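Long-range contacts in beta-agarase (Persicobacter, PDB 6AII), which probably cleaves beta-1,4 linkages of agarose, as a family 16 glycoside hydrolase that releases neoagarobiose: residues 17-22 against 323-328; 114-119 against 275-280. All blocks are in the same frame, centred on the assembly; numbering follows the deposited sequence.

How the contacts relate
Contact 1 lies at the surface, its centre about 28 Å from that of the chain, where strand 19-23 pairs with the end of strand 312-325. Contact 2 is partly buried, its centre about 16 Å from that of the chain, and encloses fewer residues along the chain, being nested inside the loop that contact 1 closes. The two meet the same antiparallel sheet, in which strands 312-325 and 118-125 are neighbours, and they touch: Pro117 packs on Pro323 and Phe119 on Trp21. Their chemistry differs with place. Contact 1 adds side-chain and water links to its strand pairing; contact 2 sets a short buried backbone bridge beside a more open glutamine and tyrosine.

Contact 1. Residues 17-22 against 323-328; sequences NGKQWK and PEVVTG
Gln20 and Glu324 are the hydrogen-bonded pair of this antiparallel ladder: Gln20 N donates to Glu324 O at 2.7 Å, and Glu324 N donates back to Gln20 O at 2.8 Å. Further along, Val326 N gives a nearly straight bond to Gly18 O (3.0 Å, 171° at the hydrogen). Side chains join the central pair a second time. Gln20 has CG between its backbone N and carbonyl carbon (chi1 62°), and the chain, extended beyond CG, brings NE2 to Glu324 OE1 at 3.0 Å, on the anti side of that oxygen and above the carboxylate plane. Water then ties down both ends of the amide: one molecule links Gln20 OE1 to Thr327 N, another links Gln20 NE2 to Thr327 OG1, which also bonds O of His330, in the C-terminal histidine tag. Such a grip should limit rotation of the amide. A further water bridges Glu324 OE2 and, weakly, Lys22 NZ. On the other face the contact is apolar, with Trp21 CZ3 3.9 Å from Pro323 CD; the indole also meets Tyr222 edge-to-face and bonds Ala13 O through NE1. Pairing of an N-terminal strand with the C-terminal one fits the beta-sandwich (jelly roll) of family 16 glycoside hydrolases.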
loop_
_atom_site.group_PDB
_atom_site.type_symbol
_atom_site.label_atom_id
_atom_site.label_comp_id
_atom_site.label_asym_id
_atom_site.label_seq_id
_atom_site.Cartn_x
_atom_site.Cartn_y
_atom_site.Cartn_z
ATOM N N ASN A 17 7.263 -13.193 -23.746
ATOM C CA ASN A 17 8.168 -14.028 -24.528
ATOM C C ASN A 17 9.196 -13.153 -25.202
ATOM O O ASN A 17 8.846 -12.138 -25.837
ATOM C CB ASN A 17 7.426 -14.817 -25.614
ATOM C CG ASN A 17 6.626 -15.970 -25.058
ATOM O OD1 ASN A 17 5.547 -16.246 -25.567
ATOM N ND2 ASN A 17 7.135 -16.614 -24.008
ATOM N N GLY A 18 10.462 -13.544 -25.015
ATOM C CA GLY A 18 11.613 -12.794 -25.585
ATOM C C GLY A 18 11.829 -11.406 -25.006
ATOM O O GLY A 18 12.443 -10.552 -25.632
ATOM N N LYS A 19 11.288 -11.183 -23.791
ATOM C CA LYS A 19 11.470 -9.960 -23.029
ATOM C C LYS A 19 12.273 -10.233 -21.754
ATOM O O LYS A 19 12.420 -11.385 -21.295
ATOM C CB LYS A 19 10.107 -9.377 -22.654
ATOM C CG LYS A 19 9.184 -9.084 -23.830
ATOM C CD LYS A 19 9.292 -7.761 -24.422
ATOM C CE LYS A 19 8.232 -7.505 -25.478
ATOM N NZ LYS A 19 7.086 -6.761 -24.920
ATOM N N GLN A 20 12.837 -9.151 -21.229
ATOM C CA GLN A 20 13.572 -9.174 -19.977
ATOM C C GLN A 20 13.153 -7.931 -19.160
ATOM O O GLN A 20 12.629 -6.957 -19.703
ATOM C CB GLN A 20 15.074 -9.183 -20.267
ATOM C CG GLN A 20 15.531 -7.955 -21.006
ATOM C CD GLN A 20 16.961 -8.087 -21.464
ATOM O OE1 GLN A 20 17.510 -9.187 -21.506
ATOM N NE2 GLN A 20 17.550 -6.960 -21.822
ATOM N N TRP A 21 13.395 -7.936 -17.857
ATOM C CA TRP A 21 13.022 -6.773 -17.053
ATOM C C TRP A 21 14.154 -5.762 -17.001
ATOM O O TRP A 21 15.305 -6.142 -16.795
ATOM C CB TRP A 21 12.703 -7.228 -15.633
ATOM C CG TRP A 21 11.471 -8.044 -15.529
ATOM C CD1 TRP A 21 11.377 -9.369 -15.246
ATOM C CD2 TRP A 21 10.130 -7.566 -15.655
ATOM N NE1 TRP A 21 10.071 -9.739 -15.146
ATOM C CE2 TRP A 21 9.284 -8.687 -15.435
ATOM C CE3 TRP A 21 9.551 -6.328 -15.948
ATOM C CZ2 TRP A 21 7.903 -8.580 -15.484
ATOM C CZ3 TRP A 21 8.182 -6.236 -16.018
ATOM C CH2 TRP A 21 7.373 -7.356 -15.776
ATOM N N LYS A 22 13.819 -4.490 -17.101
ATOM C CA LYS A 22 14.768 -3.419 -16.958
ATOM C C LYS A 22 14.402 -2.513 -15.772
ATOM O O LYS A 22 13.274 -2.051 -15.667
ATOM C CB LYS A 22 14.812 -2.568 -18.236
ATOM C CG LYS A 22 15.714 -1.349 -18.127
ATOM C CD LYS A 22 15.640 -0.385 -19.255
ATOM C CE LYS A 22 16.582 0.776 -19.023
ATOM N NZ LYS A 22 16.637 1.658 -20.204
ATOM N N PRO A 323 9.384 -4.058 -19.050
ATOM C CA PRO A 323 9.791 -5.094 -19.984
ATOM C C PRO A 323 10.550 -4.480 -21.160
ATOM O O PRO A 323 10.149 -3.371 -21.637
ATOM C CB PRO A 323 8.527 -5.731 -20.582
ATOM C CG PRO A 323 7.387 -5.079 -19.875
ATOM C CD PRO A 323 7.921 -3.909 -19.113
ATOM N N GLU A 324 11.625 -5.191 -21.560
ATOM C CA GLU A 324 12.347 -4.788 -22.778
ATOM C C GLU A 324 12.663 -6.040 -23.575
ATOM O O GLU A 324 12.793 -7.093 -23.027
ATOM C CB GLU A 324 13.557 -3.980 -22.320
ATOM C CG GLU A 324 14.881 -4.426 -22.752
ATOM C CD GLU A 324 15.964 -3.579 -22.111
ATOM O OE1 GLU A 324 16.700 -4.178 -21.319
ATOM O OE2 GLU A 324 16.070 -2.373 -22.460
ATOM N N VAL A 325 12.724 -5.878 -24.900
ATOM C CA VAL A 325 13.089 -7.034 -25.705
ATOM C C VAL A 325 14.535 -7.393 -25.366
ATOM O O VAL A 325 15.398 -6.545 -25.129
ATOM C CB VAL A 325 12.878 -6.732 -27.210
ATOM C CG1 VAL A 325 13.368 -7.878 -28.066
ATOM C CG2 VAL A 325 11.443 -6.367 -27.513
ATOM N N VAL A 326 14.807 -8.686 -25.411
ATOM C CA VAL A 326 16.166 -9.157 -25.231
ATOM C C VAL A 326 17.090 -8.533 -26.280
ATOM O O VAL A 326 16.670 -8.225 -27.411
ATOM C CB VAL A 326 16.270 -10.699 -25.265
ATOM C CG1 VAL A 326 15.549 -11.269 -24.029
ATOM C CG2 VAL A 326 15.660 -11.309 -26.535
ATOM N N THR A 327 18.328 -8.336 -25.829
ATOM C CA THR A 327 19.274 -7.537 -26.584
ATOM C C THR A 327 20.378 -8.349 -27.256
ATOM O O THR A 327 21.185 -7.723 -27.980
ATOM C CB THR A 327 19.870 -6.433 -25.688
ATOM O OG1 THR A 327 20.320 -7.022 -24.477
ATOM C CG2 THR A 327 18.852 -5.365 -25.348
ATOM N N GLY A 328 20.471 -9.663 -27.039
ATOM C CA GLY A 328 21.493 -10.443 -27.696
ATOM C C GLY A 328 22.720 -10.558 -26.816
ATOM O O GLY A 328 22.599 -10.654 -25.612
HETATM O O HOH W 1 8.346 -3.874 -23.928
HETATM O O HOH W 2 19.338 -9.891 -23.480
HETATM O O HOH W 3 20.214 -5.971 -22.242
HETATM O O HOH W 4 18.176 -0.609 -21.975
#

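Contact 2. Residues 114-119 against 275-280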
loop_
_atom_site.group_PDB
_atom_site.type_symbol
_atom_site.label_atom_id
_atom_site.label_comp_id
_atom_site.label_asym_id
_atom_site.label_seq_id
_atom_site.Cartn_x
_atom_site.Cartn_y
_atom_site.Cartn_z
ATOM N N VAL A 114 4.883 5.629 -12.588
ATOM C CA VAL A 114 4.894 4.415 -13.378
ATOM C C VAL A 114 3.641 4.336 -14.246
ATOM O O VAL A 114 2.628 4.967 -13.956
ATOM C CB VAL A 114 5.022 3.169 -12.486
ATOM C CG1 VAL A 114 6.254 3.236 -11.600
ATOM C CG2 VAL A 114 3.811 2.990 -11.627
ATOM N N GLN A 115 3.747 3.565 -15.315
ATOM C CA GLN A 115 2.644 3.267 -16.212
ATOM C C GLN A 115 2.840 1.881 -16.796
ATOM O O GLN A 115 4.016 1.432 -17.041
ATOM C CB GLN A 115 2.598 4.340 -17.322
ATOM C CG GLN A 115 1.516 4.110 -18.338
ATOM C CD GLN A 115 1.444 5.265 -19.311
ATOM O OE1 GLN A 115 2.474 5.688 -19.850
ATOM N NE2 GLN A 115 0.232 5.751 -19.533
ATOM N N TYR A 116 1.748 1.209 -17.108
ATOM C CA TYR A 116 1.798 -0.116 -17.658
ATOM C C TYR A 116 2.635 -0.083 -18.948
ATOM O O TYR A 116 2.602 0.951 -19.624
ATOM C CB TYR A 116 0.414 -0.649 -18.032
ATOM C CG TYR A 116 -0.228 -0.028 -19.251
ATOM C CD1 TYR A 116 -0.887 1.166 -19.146
ATOM C CD2 TYR A 116 -0.016 -0.569 -20.504
ATOM C CE1 TYR A 116 -1.397 1.804 -20.271
ATOM C CE2 TYR A 116 -0.511 0.065 -21.635
ATOM C CZ TYR A 116 -1.204 1.239 -21.506
ATOM O OH TYR A 116 -1.747 1.905 -22.600
ATOM N N PRO A 117 3.257 -1.173 -19.310
ATOM C CA PRO A 117 3.542 -2.394 -18.550
ATOM C C PRO A 117 4.633 -2.125 -17.500
ATOM O O PRO A 117 5.767 -1.596 -17.755
ATOM C CB PRO A 117 3.957 -3.465 -19.579
ATOM C CG PRO A 117 4.595 -2.647 -20.682
ATOM C CD PRO A 117 3.973 -1.262 -20.615
ATOM N N VAL A 118 4.344 -2.448 -16.233
ATOM C CA VAL A 118 5.322 -2.177 -15.181
ATOM C C VAL A 118 5.104 -3.120 -13.992
ATOM O O VAL A 118 3.973 -3.442 -13.686
ATOM C CB VAL A 118 5.220 -0.731 -14.718
ATOM C CG1 VAL A 118 3.845 -0.408 -14.158
ATOM C CG2 VAL A 118 6.313 -0.334 -13.739
ATOM N N PHE A 119 6.190 -3.521 -13.381
ATOM C CA PHE A 119 6.156 -4.348 -12.164
ATOM C C PHE A 119 6.686 -3.471 -11.028
ATOM O O PHE A 119 7.837 -2.896 -11.119
ATOM C CB PHE A 119 6.961 -5.632 -12.338
ATOM C CG PHE A 119 7.022 -6.433 -11.063
ATOM C CD1 PHE A 119 5.988 -7.283 -10.722
ATOM C CD2 PHE A 119 8.152 -6.414 -10.253
ATOM C CE1 PHE A 119 6.046 -8.025 -9.549
ATOM C CE2 PHE A 119 8.202 -7.168 -9.082
ATOM C CZ PHE A 119 7.163 -7.971 -8.736
ATOM N N GLY A 275 -9.784 1.377 -19.603
ATOM C CA GLY A 275 -9.186 0.625 -18.477
ATOM C C GLY A 275 -8.200 1.492 -17.703
ATOM O O GLY A 275 -8.287 2.708 -17.693
ATOM N N LEU A 276 -7.278 0.848 -16.975
ATOM C CA LEU A 276 -6.343 1.581 -16.112
ATOM C C LEU A 276 -5.151 2.045 -16.954
ATOM O O LEU A 276 -4.326 1.207 -17.296
ATOM C CB LEU A 276 -5.835 0.627 -15.026
ATOM C CG LEU A 276 -6.835 0.295 -13.929
ATOM C CD1 LEU A 276 -6.285 -0.809 -13.013
ATOM C CD2 LEU A 276 -7.142 1.513 -13.135
ATOM N N THR A 277 -5.031 3.334 -17.243
ATOM C CA THR A 277 -3.977 3.806 -18.126
ATOM C C THR A 277 -3.170 4.942 -17.553
ATOM O O THR A 277 -2.113 5.256 -18.117
ATOM C CB THR A 277 -4.522 4.306 -19.483
ATOM O OG1 THR A 277 -5.340 5.451 -19.297
ATOM C CG2 THR A 277 -5.310 3.250 -20.212
ATOM N N LYS A 278 -3.665 5.682 -16.562
ATOM C CA LYS A 278 -3.054 6.955 -16.250
ATOM C C LYS A 278 -1.767 6.755 -15.439
ATOM O O LYS A 278 -1.763 5.926 -14.499
ATOM C CB LYS A 278 -4.024 7.812 -15.464
ATOM C CG LYS A 278 -5.215 8.263 -16.296
ATOM C CD LYS A 278 -6.237 9.068 -15.542
ATOM C CE LYS A 278 -7.270 9.575 -16.534
ATOM N NZ LYS A 278 -8.381 10.178 -15.789
ATOM N N PRO A 279 -0.723 7.495 -15.708
ATOM C CA PRO A 279 0.534 7.347 -14.910
ATOM C C PRO A 279 0.246 7.570 -13.433
ATOM O O PRO A 279 -0.533 8.444 -13.094
ATOM C CB PRO A 279 1.482 8.422 -15.439
ATOM C CG PRO A 279 1.058 8.498 -16.905
ATOM C CD PRO A 279 -0.454 8.421 -16.842
ATOM N N MET A 280 0.941 6.788 -12.588
ATOM C CA MET A 280 0.693 6.843 -11.174
ATOM C C MET A 280 1.967 7.105 -10.374
ATOM O O MET A 280 3.059 6.579 -10.696
ATOM C CB MET A 280 0.063 5.547 -10.693
ATOM C CG MET A 280 -1.235 5.249 -11.364
ATOM S SD MET A 280 -2.025 3.778 -10.611
ATOM C CE MET A 280 -3.390 3.588 -11.746
#
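Val114 and Met280 form the buried, tightly bonded end of this contact. Val114 N donates to Met280 O at 2.8 Å, and Met280 N answers to Val114 O at 2.8 Å, making a single antiparallel bridge; both side chains pack on Met137 of strand 132-139. Towards solvent the fit is looser. Gln115 has CG anti to its backbone N (chi1 178°) and an extended chain that runs alongside Pro279, and its NE2 donates to Thr277 O at 2.8 Å, almost straight down the carbonyl bond and within the plane of the amide. Tyr116 lies beside Thr277, with the edge of its ring at CE1 3.9 Å from Thr277 CA, and the ring also touches Pro226. An alanine at Tyr116 would probably open a gap beside Thr277 and Pro226, leaving Thr277 held to residues 114-119 mainly by the glutamine bond. Glu144 also binds this loop, its OE1 accepting from Thr277 N and Lys278 N. Backbone bonds thus fix Val114, in the turn that follows strand 97-110, to Met280, while across the contact one side-chain amide takes up the carbonyl of Thr277, without any charge pairing between the two segments.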